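Esterase (Sinorhizobium meliloti 1021, PDB 4TX1) probably hydrolyses acetyl esters of carbohydrates as a serine esterase of the SGNH (GDSL-type) hydrolase family. Local coordinates at residues A[21-26]-A[145-150]; A[102-107]-A[113-118]; A[155-160]-A[199-204]; A[170-175]-A[186-191]. One frame throughout, in Å; residues are numbered along the deposited sequence.

Contact 1: residues A[21-26]-A[145-150]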
loop_
_atom_site.group_PDB
_atom_site.type_symbol
_atom_site.label_atom_id
_atom_site.label_comp_id
_atom_site.label_asym_id
_atom_site.label_seq_id
_atom_site.Cartn_x
_atom_site.Cartn_y
_atom_site.Cartn_z
ATOM N N ASP A 21 2.795 19.425 -12.058
ATOM C CA ASP A 21 2.169 18.459 -12.946
ATOM C C ASP A 21 2.705 18.664 -14.369
ATOM O O ASP A 21 3.856 19.071 -14.530
ATOM C CB ASP A 21 0.669 18.468 -12.794
ATOM C CG ASP A 21 0.040 19.834 -13.143
ATOM O OD1 ASP A 21 0.732 20.589 -13.843
ATOM O OD2 ASP A 21 -1.051 20.129 -12.617
ATOM N N SER A 22 1.907 18.337 -15.364
ATOM C CA SER A 22 2.386 18.348 -16.769
ATOM C C SER A 22 2.660 19.817 -17.173
ATOM O O SER A 22 3.505 20.013 -18.068
ATOM C CB SER A 22 1.385 17.760 -17.718
ATOM O OG SER A 22 0.228 18.598 -17.789
ATOM N N LEU A 23 2.079 20.774 -16.494
ATOM C CA LEU A 23 2.426 22.163 -16.772
ATOM C C LEU A 23 3.859 22.488 -16.382
ATOM O O LEU A 23 4.422 23.350 -16.959
ATOM C CB LEU A 23 1.499 23.125 -16.051
ATOM C CG LEU A 23 0.183 23.369 -16.705
ATOM C CD1 LEU A 23 -0.508 22.174 -17.207
ATOM C CD2 LEU A 23 -0.744 24.186 -15.863
ATOM N N THR A 24 4.406 21.815 -15.369
ATOM C CA THR A 24 5.748 21.963 -14.924
ATOM C C THR A 24 6.696 21.040 -15.657
ATOM O O THR A 24 7.819 21.439 -15.945
ATOM C CB THR A 24 5.798 21.735 -13.392
ATOM O OG1 THR A 24 4.954 22.706 -12.778
ATOM C CG2 THR A 24 7.160 21.840 -12.792
ATOM N N TRP A 25 6.223 19.804 -15.974
ATOM C CA TRP A 25 6.964 18.903 -16.871
ATOM C C TRP A 25 7.253 19.638 -18.193
ATOM O O TRP A 25 8.336 19.537 -18.729
ATOM C CB TRP A 25 6.157 17.646 -17.144
ATOM C CG TRP A 25 6.838 16.584 -17.945
ATOM C CD1 TRP A 25 7.812 15.789 -17.503
ATOM C CD2 TRP A 25 6.565 16.189 -19.278
ATOM N NE1 TRP A 25 8.179 14.890 -18.459
ATOM C CE2 TRP A 25 7.433 15.123 -19.579
ATOM C CE3 TRP A 25 5.660 16.618 -20.252
ATOM C CZ2 TRP A 25 7.434 14.473 -20.798
ATOM C CZ3 TRP A 25 5.633 15.938 -21.494
ATOM C CH2 TRP A 25 6.524 14.892 -21.744
ATOM N N GLY A 26 6.238 20.324 -18.696
ATOM C CA GLY A 26 6.356 21.058 -19.992
ATOM C C GLY A 26 5.671 20.293 -21.139
ATOM O O GLY A 26 6.260 19.952 -22.134
ATOM N N SER A 145 -1.309 29.343 -8.205
ATOM C CA SER A 145 -2.543 28.863 -8.793
ATOM C C SER A 145 -2.223 28.681 -10.324
ATOM O O SER A 145 -1.602 29.573 -10.968
ATOM C CB SER A 145 -3.776 29.734 -8.555
ATOM O OG SER A 145 -3.432 31.050 -9.043
ATOM N N PRO A 146 -2.574 27.506 -10.887
ATOM C CA PRO A 146 -2.199 27.274 -12.260
ATOM C C PRO A 146 -3.141 28.161 -13.160
ATOM O O PRO A 146 -4.262 28.523 -12.771
ATOM C CB PRO A 146 -2.538 25.787 -12.503
ATOM C CG PRO A 146 -3.622 25.508 -11.479
ATOM C CD PRO A 146 -3.199 26.329 -10.258
ATOM N N PRO A 147 -2.673 28.453 -14.383
ATOM C CA PRO A 147 -3.594 29.117 -15.318
ATOM C C PRO A 147 -4.838 28.323 -15.520
ATOM O O PRO A 147 -4.812 27.077 -15.662
ATOM C CB PRO A 147 -2.753 29.249 -16.584
ATOM C CG PRO A 147 -1.375 29.227 -16.149
ATOM C CD PRO A 147 -1.340 28.303 -14.965
ATOM N N PRO A 148 -6.001 28.963 -15.415
ATOM C CA PRO A 148 -7.210 28.213 -15.459
ATOM C C PRO A 148 -7.591 27.565 -16.799
ATOM O O PRO A 148 -7.115 27.978 -17.850
ATOM C CB PRO A 148 -8.290 29.187 -15.056
ATOM C CG PRO A 148 -7.658 30.500 -15.147
ATOM C CD PRO A 148 -6.203 30.385 -15.094
ATOM N N LEU A 149 -8.415 26.535 -16.725
ATOM C CA LEU A 149 -8.817 25.758 -17.863
ATOM C C LEU A 149 -9.633 26.643 -18.804
ATOM O O LEU A 149 -10.290 27.619 -18.331
ATOM C CB LEU A 149 -9.646 24.500 -17.598
ATOM C CG LEU A 149 -9.180 23.403 -16.605
ATOM C CD1 LEU A 149 -9.546 22.045 -17.092
ATOM C CD2 LEU A 149 -7.811 23.602 -16.085
ATOM N N CYS A 150 -9.527 26.343 -20.083
ATOM C CA CYS A 150 -10.409 26.996 -21.091
ATOM C C CYS A 150 -11.236 25.979 -21.844
ATOM O O CYS A 150 -10.994 24.775 -21.787
ATOM C CB CYS A 150 -9.589 27.895 -22.030
ATOM S SG CYS A 150 -8.484 26.999 -23.116
#
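L23, on the one-turn helix 22-25, faces P146 and P147 in the extended loop that leaves strand 140-145, and the backbones stay well apart, with L23 CA 8.2 Å from P146 CA. A single methyl bridges that gap: L23 CD2 lies 4.1 Å from P146 CB and 4.3 Å from P147 CD, where two successive proline rings adjoin. The leucine side chain crosses that of P146 at about a right angle, and no hydrogen bond joins the two segments. The start of the turn is held by D21, the N-cap, whose OD1 accepts from L23 N at 3.0 Å, on the anti side of the carboxylate and 29° out of its plane; D21 O meanwhile takes both T24 N and W25 N. The turn ends at G26, whose phi is positive. D21-S22-L23 belong to the GDSL motif of the family, so S22 is probably the nucleophile; a weak hydrogen bond joins its OG to H202 NE2. The contact thus packs the residue after that serine onto a proline-rich loop. M98 of strand 94-98 touches both L23 and P146, while L171 and Y175 of helix 171-182 also press on P146.

Contact 2: residues A[102-107]-A[113-118]; sequences NDMKPI and FGAVKG
D103 and M104 approach A115 from neighbouring positions of the short 3-10 turn 102-104, the aspartate with its carboxylate and the methionine with its terminal methyl. D103 lies alongside the alanine: its CB is 3.9 Å from A115 CB, and its OD2 continues onto the helix backbone, 3.4 Å from A115 CA. With chi1 at -70°, the carboxylate carbon is anti to the carbonyl carbon, which carries the group out toward helix 112-127. M104 sets off at a tangent and then bends back, so that M104 CE ends 4.2 Å from A115 CB. The alanine methyl is therefore met by an acidic side chain and by a thioether tail. D103 OD2 also lies 4.0 Å from G114 O, which accepts from Y67 OH, and D103 CA comes within 5.8 Å of A115 CA. N102, just before D103, is probably the asparagine of the SGNH signature, which in relatives helps form the oxyanion hole; its ND2 binds R63 O. No hydrogen bond crosses between the segments. The buried carboxylate has its OD2 held by T65 OG1, and it meets the helix by van der Waals contact with A115 CA and CB, without a hydrogen bond to it.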
loop_
_atom_site.group_PDB
_atom_site.type_symbol
_atom_site.label_atom_id
_atom_site.label_comp_id
_atom_site.label_asym_id
_atom_site.label_seq_id
_atom_site.Cartn_x
_atom_site.Cartn_y
_atom_site.Cartn_z
ATOM N N ASN A 102 -5.285 18.852 -12.331
ATOM C CA ASN A 102 -5.791 17.492 -12.413
ATOM C C ASN A 102 -6.900 17.201 -11.432
ATOM O O ASN A 102 -7.717 16.330 -11.647
ATOM C CB ASN A 102 -4.637 16.493 -12.304
ATOM C CG ASN A 102 -3.714 16.552 -13.497
ATOM O OD1 ASN A 102 -4.177 16.302 -14.605
ATOM N ND2 ASN A 102 -2.470 16.910 -13.321
ATOM N N ASP A 103 -6.914 17.993 -10.381
ATOM C CA ASP A 103 -7.996 17.933 -9.401
ATOM C C ASP A 103 -9.346 18.370 -10.026
ATOM O O ASP A 103 -10.425 18.033 -9.509
ATOM C CB ASP A 103 -7.762 18.797 -8.174
ATOM C CG ASP A 103 -6.666 18.290 -7.260
ATOM O OD1 ASP A 103 -5.519 18.115 -7.801
ATOM O OD2 ASP A 103 -6.827 18.220 -5.988
ATOM N N MET A 104 -9.281 19.070 -11.185
ATOM C CA MET A 104 -10.530 19.464 -11.868
ATOM C C MET A 104 -11.227 18.359 -12.637
ATOM O O MET A 104 -12.369 18.514 -13.072
ATOM C CB MET A 104 -10.179 20.651 -12.825
ATOM C CG MET A 104 -9.493 21.824 -12.186
ATOM S SD MET A 104 -10.562 22.654 -10.932
ATOM C CE MET A 104 -10.076 21.934 -9.377
ATOM N N LYS A 105 -10.567 17.198 -12.769
ATOM C CA LYS A 105 -11.161 16.022 -13.334
ATOM C C LYS A 105 -12.197 15.432 -12.450
ATOM O O LYS A 105 -11.925 15.132 -11.286
ATOM C CB LYS A 105 -10.068 14.927 -13.516
ATOM C CG LYS A 105 -8.950 15.316 -14.468
ATOM C CD LYS A 105 -7.888 14.215 -14.414
ATOM C CE LYS A 105 -6.753 14.471 -15.378
ATOM N NZ LYS A 105 -5.620 13.439 -15.332
ATOM N N PRO A 106 -13.410 15.201 -12.972
ATOM C CA PRO A 106 -14.439 14.514 -12.170
ATOM C C PRO A 106 -14.037 13.217 -11.529
ATOM O O PRO A 106 -14.437 12.938 -10.394
ATOM C CB PRO A 106 -15.557 14.279 -13.207
ATOM C CG PRO A 106 -15.460 15.497 -14.120
ATOM C CD PRO A 106 -13.988 15.804 -14.210
ATOM N N ILE A 107 -13.258 12.423 -12.205
ATOM C CA ILE A 107 -12.804 11.160 -11.654
ATOM C C ILE A 107 -11.956 11.433 -10.407
ATOM O O ILE A 107 -11.918 10.525 -9.562
ATOM C CB ILE A 107 -12.064 10.220 -12.603
ATOM C CG1 ILE A 107 -10.796 10.839 -13.178
ATOM C CG2 ILE A 107 -13.044 9.781 -13.777
ATOM C CD1 ILE A 107 -9.779 9.836 -13.845
ATOM N N PHE A 113 -12.438 23.459 -4.142
ATOM C CA PHE A 113 -12.277 23.326 -2.698
ATOM C C PHE A 113 -11.419 22.066 -2.383
ATOM O O PHE A 113 -10.571 22.115 -1.554
ATOM C CB PHE A 113 -13.638 23.188 -1.995
ATOM C CG PHE A 113 -13.492 23.128 -0.569
ATOM C CD1 PHE A 113 -13.066 24.260 0.113
ATOM C CD2 PHE A 113 -13.593 21.901 0.101
ATOM C CE1 PHE A 113 -12.831 24.180 1.485
ATOM C CE2 PHE A 113 -13.409 21.869 1.472
ATOM C CZ PHE A 113 -13.035 22.981 2.143
ATOM N N GLY A 114 -11.641 20.968 -3.115
ATOM C CA GLY A 114 -10.829 19.756 -2.873
ATOM C C GLY A 114 -9.346 20.005 -3.206
ATOM O O GLY A 114 -8.473 19.455 -2.540
ATOM N N ALA A 115 -9.059 20.859 -4.195
ATOM C CA ALA A 115 -7.715 21.205 -4.592
ATOM C C ALA A 115 -7.063 22.025 -3.499
ATOM O O ALA A 115 -5.939 21.779 -3.124
ATOM C CB ALA A 115 -7.624 21.946 -5.941
ATOM N N VAL A 116 -7.755 23.050 -2.969
ATOM C CA VAL A 116 -7.080 23.855 -1.942
ATOM C C VAL A 116 -6.860 23.021 -0.665
ATOM O O VAL A 116 -5.901 23.236 -0.004
ATOM C CB VAL A 116 -7.806 25.195 -1.674
ATOM C CG1 VAL A 116 -9.123 24.961 -1.066
ATOM C CG2 VAL A 116 -6.945 26.144 -0.847
ATOM N N LYS A 117 -7.767 22.114 -0.312
ATOM C CA LYS A 117 -7.482 21.202 0.798
ATOM C C LYS A 117 -6.253 20.342 0.533
ATOM O O LYS A 117 -5.499 20.045 1.451
ATOM C CB LYS A 117 -8.669 20.321 1.072
ATOM C CG LYS A 117 -9.845 21.079 1.634
ATOM C CD LYS A 117 -9.529 21.830 2.947
ATOM C CE LYS A 117 -9.202 20.911 4.088
ATOM N NZ LYS A 117 -8.865 21.645 5.396
ATOM N N GLY A 118 -6.079 19.899 -0.717
ATOM C CA GLY A 118 -4.882 19.119 -1.074
ATOM C C GLY A 118 -3.633 19.990 -0.928
ATOM O O GLY A 118 -2.587 19.541 -0.411
#

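Contact 3: residues A[155-160]-A[199-204]; sequences SAFAAM and DGVHLD
This is an aromatic lid over an acid–histidine pair: helix 155-160 lays F157 on the loop that precedes helix 205-223, the DxxH block of SGNH hydrolases. D199 CB sits over the centre of the phenyl face in a CH-pi contact, 3.6 Å from the centroid of the F157 ring and only 9° off its normal. The carboxylate follows the same face, stacked with its plane 22° from the ring, and F157 CB rests 3.3 Å from D199 O. Farther along, F157 CE2 reaches V201 CG1 at 3.8 Å and H202 CE1 at 3.9 Å; the phenyl and imidazole rings meet rim to rim, steeply inclined to one another. Behind the lid the loop folds round its own aspartate. With chi1 at 69°, D199 CG lies between backbone N and carbonyl carbon, and OD1 accepts from both V201 N and H202 N, an Asx turn and an Asx motif. D199 OD2 takes H202 ND1 at a short 2.5 Å, nearly straight and in the imidazole plane. Y27 stacks on H202, and V201 CG1 lies over one imidazole face toward its rim. Two amides thus fix the carboxylate's rotation and hold OD2 toward the histidine, whose NE2 has a weak bond to S22 OG: geometry consistent with a Ser-His-Asp triad, one partner of which is roofed by a phenyl face.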
loop_
_atom_site.group_PDB
_atom_site.type_symbol
_atom_site.label_atom_id
_atom_site.label_comp_id
_atom_site.label_asym_id
_atom_site.label_seq_id
_atom_site.Cartn_x
_atom_site.Cartn_y
_atom_site.Cartn_z
ATOM N N SER A 155 -12.827 16.566 -27.737
ATOM C CA SER A 155 -13.899 15.959 -26.985
ATOM C C SER A 155 -13.390 15.063 -25.840
ATOM O O SER A 155 -14.036 15.021 -24.779
ATOM C CB SER A 155 -14.871 15.189 -27.889
ATOM O OG SER A 155 -14.233 14.145 -28.509
ATOM N N ALA A 156 -12.246 14.440 -26.020
ATOM C CA ALA A 156 -11.696 13.603 -24.961
ATOM C C ALA A 156 -11.283 14.466 -23.769
ATOM O O ALA A 156 -11.603 14.125 -22.616
ATOM C CB ALA A 156 -10.532 12.759 -25.462
ATOM N N PHE A 157 -10.638 15.593 -24.012
ATOM C CA PHE A 157 -10.241 16.481 -22.907
ATOM C C PHE A 157 -11.458 17.170 -22.259
ATOM O O PHE A 157 -11.516 17.415 -21.052
ATOM C CB PHE A 157 -9.200 17.484 -23.326
ATOM C CG PHE A 157 -7.777 17.000 -23.263
ATOM C CD1 PHE A 157 -7.272 16.209 -24.275
ATOM C CD2 PHE A 157 -6.947 17.321 -22.183
ATOM C CE1 PHE A 157 -5.970 15.734 -24.263
ATOM C CE2 PHE A 157 -5.629 16.867 -22.139
ATOM C CZ PHE A 157 -5.148 16.071 -23.171
ATOM N N ALA A 158 -12.461 17.531 -23.067
ATOM C CA ALA A 158 -13.675 18.127 -22.570
ATOM C C ALA A 158 -14.398 17.187 -21.595
ATOM O O ALA A 158 -14.955 17.642 -20.606
ATOM C CB ALA A 158 -14.578 18.560 -23.716
ATOM N N ALA A 159 -14.303 15.907 -21.870
ATOM C CA ALA A 159 -14.888 14.919 -20.965
ATOM C C ALA A 159 -14.082 14.736 -19.757
ATOM O O ALA A 159 -14.593 14.722 -18.635
ATOM C CB ALA A 159 -15.099 13.556 -21.678
ATOM N N MET A 160 -12.780 14.577 -19.982
ATOM C CA MET A 160 -11.822 14.300 -18.839
ATOM C C MET A 160 -11.904 15.417 -17.797
ATOM O O MET A 160 -11.811 15.158 -16.616
ATOM C CB MET A 160 -10.413 14.166 -19.333
ATOM C CG MET A 160 -9.363 14.042 -18.252
ATOM S SD MET A 160 -9.551 12.426 -17.408
ATOM C CE MET A 160 -8.231 11.619 -18.251
ATOM N N ASP A 199 -6.444 21.808 -26.134
ATOM C CA ASP A 199 -6.949 20.808 -25.168
ATOM C C ASP A 199 -7.510 21.329 -23.865
ATOM O O ASP A 199 -7.992 20.528 -23.039
ATOM C CB ASP A 199 -5.895 19.714 -24.901
ATOM C CG ASP A 199 -4.675 20.181 -24.130
ATOM O OD1 ASP A 199 -4.714 21.196 -23.388
ATOM O OD2 ASP A 199 -3.592 19.469 -24.254
ATOM N N GLY A 200 -7.463 22.633 -23.668
ATOM C CA GLY A 200 -8.115 23.295 -22.555
ATOM C C GLY A 200 -7.314 23.412 -21.265
ATOM O O GLY A 200 -7.704 24.158 -20.341
ATOM N N VAL A 201 -6.215 22.662 -21.158
ATOM C CA VAL A 201 -5.516 22.525 -19.874
ATOM C C VAL A 201 -4.025 22.824 -19.908
ATOM O O VAL A 201 -3.492 23.309 -18.932
ATOM C CB VAL A 201 -5.828 21.095 -19.299
ATOM C CG1 VAL A 201 -5.177 20.006 -20.121
ATOM C CG2 VAL A 201 -5.356 20.967 -17.806
ATOM N N HIS A 202 -3.350 22.544 -21.029
ATOM C CA HIS A 202 -1.935 22.738 -21.138
ATOM C C HIS A 202 -1.530 24.172 -21.491
ATOM O O HIS A 202 -2.395 24.988 -21.854
ATOM C CB HIS A 202 -1.392 21.744 -22.141
ATOM C CG HIS A 202 -1.418 20.332 -21.589
ATOM N ND1 HIS A 202 -2.169 19.316 -22.145
ATOM C CD2 HIS A 202 -0.862 19.844 -20.458
ATOM C CE1 HIS A 202 -2.019 18.220 -21.381
ATOM N NE2 HIS A 202 -1.218 18.510 -20.359
ATOM N N LEU A 203 -0.257 24.426 -21.372
ATOM C CA LEU A 203 0.362 25.736 -21.785
ATOM C C LEU A 203 1.256 25.519 -22.990
ATOM O O LEU A 203 2.134 24.636 -23.031
ATOM C CB LEU A 203 1.175 26.309 -20.640
ATOM C CG LEU A 203 0.497 26.523 -19.274
ATOM C CD1 LEU A 203 1.489 27.006 -18.224
ATOM C CD2 LEU A 203 -0.731 27.440 -19.382
ATOM N N ASP A 204 1.165 26.402 -23.996
ATOM C CA ASP A 204 2.144 26.342 -25.038
ATOM C C ASP A 204 3.467 26.880 -24.545
ATOM O O ASP A 204 3.599 27.219 -23.371
ATOM C CB ASP A 204 1.551 27.055 -26.304
ATOM C CG ASP A 204 1.424 28.544 -26.145
ATOM O OD1 ASP A 204 2.033 29.155 -25.251
ATOM O OD2 ASP A 204 0.780 29.090 -27.065
#

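Contact 4: residues A[170-175]-A[186-191]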
loop_
_atom_site.group_PDB
_atom_site.type_symbol
_atom_site.label_atom_id
_atom_site.label_comp_id
_atom_site.label_asym_id
_atom_site.label_seq_id
_atom_site.Cartn_x
_atom_site.Cartn_y
_atom_site.Cartn_z
ATOM N N MET A 170 -11.876 29.291 -9.789
ATOM C CA MET A 170 -11.927 29.543 -8.328
ATOM C C MET A 170 -10.624 29.264 -7.617
ATOM O O MET A 170 -10.480 29.576 -6.422
ATOM C CB MET A 170 -13.033 28.739 -7.704
ATOM C CG MET A 170 -14.417 29.080 -8.224
ATOM S SD MET A 170 -15.585 27.844 -7.649
ATOM C CE MET A 170 -16.930 27.882 -8.835
ATOM N N LEU A 171 -9.657 28.621 -8.299
ATOM C CA LEU A 171 -8.400 28.301 -7.606
ATOM C C LEU A 171 -7.581 29.498 -7.148
ATOM O O LEU A 171 -7.041 29.462 -6.053
ATOM C CB LEU A 171 -7.467 27.393 -8.471
ATOM C CG LEU A 171 -8.081 26.073 -8.885
ATOM C CD1 LEU A 171 -7.279 25.485 -10.045
ATOM C CD2 LEU A 171 -8.200 25.129 -7.656
ATOM N N ALA A 172 -7.463 30.577 -7.947
ATOM C CA ALA A 172 -6.660 31.722 -7.526
ATOM C C ALA A 172 -7.146 32.346 -6.176
ATOM O O ALA A 172 -6.356 32.559 -5.302
ATOM C CB ALA A 172 -6.553 32.748 -8.638
ATOM N N PRO A 173 -8.444 32.624 -6.016
ATOM C CA PRO A 173 -8.850 33.287 -4.751
ATOM C C PRO A 173 -8.732 32.337 -3.526
ATOM O O PRO A 173 -8.280 32.769 -2.441
ATOM C CB PRO A 173 -10.291 33.722 -5.010
ATOM C CG PRO A 173 -10.759 33.055 -6.261
ATOM C CD PRO A 173 -9.508 32.673 -7.041
ATOM N N LEU A 174 -9.090 31.054 -3.714
ATOM C CA LEU A 174 -8.958 30.048 -2.670
ATOM C C LEU A 174 -7.496 29.843 -2.301
ATOM O O LEU A 174 -7.188 29.746 -1.108
ATOM C CB LEU A 174 -9.601 28.745 -3.095
ATOM C CG LEU A 174 -11.112 28.661 -3.217
ATOM C CD1 LEU A 174 -11.518 27.250 -3.659
ATOM C CD2 LEU A 174 -11.749 29.093 -1.898
ATOM N N TYR A 175 -6.583 29.744 -3.295
ATOM C CA TYR A 175 -5.180 29.543 -2.989
ATOM C C TYR A 175 -4.594 30.773 -2.280
ATOM O O TYR A 175 -3.771 30.679 -1.409
ATOM C CB TYR A 175 -4.335 29.254 -4.236
ATOM C CG TYR A 175 -4.457 27.836 -4.778
ATOM C CD1 TYR A 175 -5.497 27.007 -4.448
ATOM C CD2 TYR A 175 -3.569 27.376 -5.726
ATOM C CE1 TYR A 175 -5.597 25.688 -5.003
ATOM C CE2 TYR A 175 -3.627 26.100 -6.260
ATOM C CZ TYR A 175 -4.639 25.241 -5.903
ATOM O OH TYR A 175 -4.855 23.961 -6.443
ATOM N N PHE A 186 2.056 33.620 -2.382
ATOM C CA PHE A 186 1.068 33.334 -3.407
ATOM C C PHE A 186 1.432 33.985 -4.736
ATOM O O PHE A 186 1.890 35.159 -4.790
ATOM C CB PHE A 186 -0.338 33.769 -2.983
ATOM C CG PHE A 186 -1.363 33.602 -4.058
ATOM C CD1 PHE A 186 -1.816 32.326 -4.454
ATOM C CD2 PHE A 186 -1.860 34.692 -4.747
ATOM C CE1 PHE A 186 -2.666 32.179 -5.499
ATOM C CE2 PHE A 186 -2.725 34.535 -5.827
ATOM C CZ PHE A 186 -3.183 33.278 -6.171
ATOM N N PHE A 187 1.192 33.283 -5.822
ATOM C CA PHE A 187 1.184 33.938 -7.141
ATOM C C PHE A 187 0.075 33.337 -7.959
ATOM O O PHE A 187 -0.033 32.080 -8.031
ATOM C CB PHE A 187 2.511 33.728 -7.812
ATOM C CG PHE A 187 2.654 34.476 -9.129
ATOM C CD1 PHE A 187 2.908 35.850 -9.125
ATOM C CD2 PHE A 187 2.571 33.809 -10.332
ATOM C CE1 PHE A 187 3.047 36.537 -10.335
ATOM C CE2 PHE A 187 2.683 34.494 -11.549
ATOM C CZ PHE A 187 2.941 35.859 -11.540
ATOM N N ASP A 188 -0.647 34.160 -8.710
ATOM C CA ASP A 188 -1.645 33.661 -9.662
ATOM C C ASP A 188 -1.007 33.423 -11.028
ATOM O O ASP A 188 -0.677 34.392 -11.740
ATOM C CB ASP A 188 -2.824 34.634 -9.831
ATOM C CG ASP A 188 -3.867 34.121 -10.805
ATOM O OD1 ASP A 188 -3.798 32.957 -11.258
ATOM O OD2 ASP A 188 -4.774 34.872 -11.099
ATOM N N GLY A 189 -0.744 32.140 -11.406
ATOM C CA GLY A 189 -0.167 31.839 -12.702
ATOM C C GLY A 189 -0.987 32.375 -13.854
ATOM O O GLY A 189 -0.432 32.685 -14.893
ATOM N N GLY A 190 -2.299 32.493 -13.653
ATOM C CA GLY A 190 -3.216 32.878 -14.666
ATOM C C GLY A 190 -3.118 34.373 -14.945
ATOM O O GLY A 190 -3.622 34.869 -15.993
ATOM N N SER A 191 -2.435 35.084 -14.062
ATOM C CA SER A 191 -2.159 36.531 -14.236
ATOM C C SER A 191 -1.135 36.832 -15.323
ATOM O O SER A 191 -1.126 37.954 -15.879
ATOM C CB SER A 191 -1.675 37.148 -12.919
ATOM O OG SER A 191 -0.323 36.935 -12.617
#
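The D188 carboxylate is approached on both faces: the methyl of A172 lies over one, with A172 CB 3.7 Å from D188 OD2 and 3.8 Å from D188 OD1, while G190 N comes from above the other to bond D188 OD1 at 2.9 Å. That second contact, 61° out of the carboxylate plane, closes an Asx turn. The F186 ring is met obliquely by the helix: its CZ lies 3.4 Å from A172 O, and its CE1 packs against Y175 CB at 3.6 Å. With CG anti to the backbone N (chi1 175°), the phenyl extends from the helix-facing side of the strand. The Y175 ring itself turns away from the strand; L171 CB lies over one of its faces, and its hydroxyl bonds to L99 O. D188 is held again through OD1 by S145 OG, while D188 O takes both OG and N of S191. Helix segment 171-175 runs almost antiparallel to strand segment 186-188, at 171° and 8.8 Å between axes. Helix 171-182 is the last helix of the connection between parallel strands 140-145 and 185-188, and here it packs on the strand it leads into; S145 touches A172, Y175 and F186.

All four contacts lie round the central parallel sheet of an SGNH-type alpha/beta fold. Along the chain, contact 2 is nested within the loop closed by contact 1, and contact 4 within that closed by contact 3. Contact 1 is the most central: its centre lies 11 to 13 Å from those of the others, and it touches each. It meets contact 3 where S22 approaches H202, contact 4 through strand pairing at S145, and contact 2 where D21 packs on N102. Contacts 2 and 4 share the interface of helices 112-127 and 171-182, whereas contacts 3 and 4 stay about 7 Å apart at their nearest atoms. The loops at one end of the sheet thus bring the probable catalytic residues together.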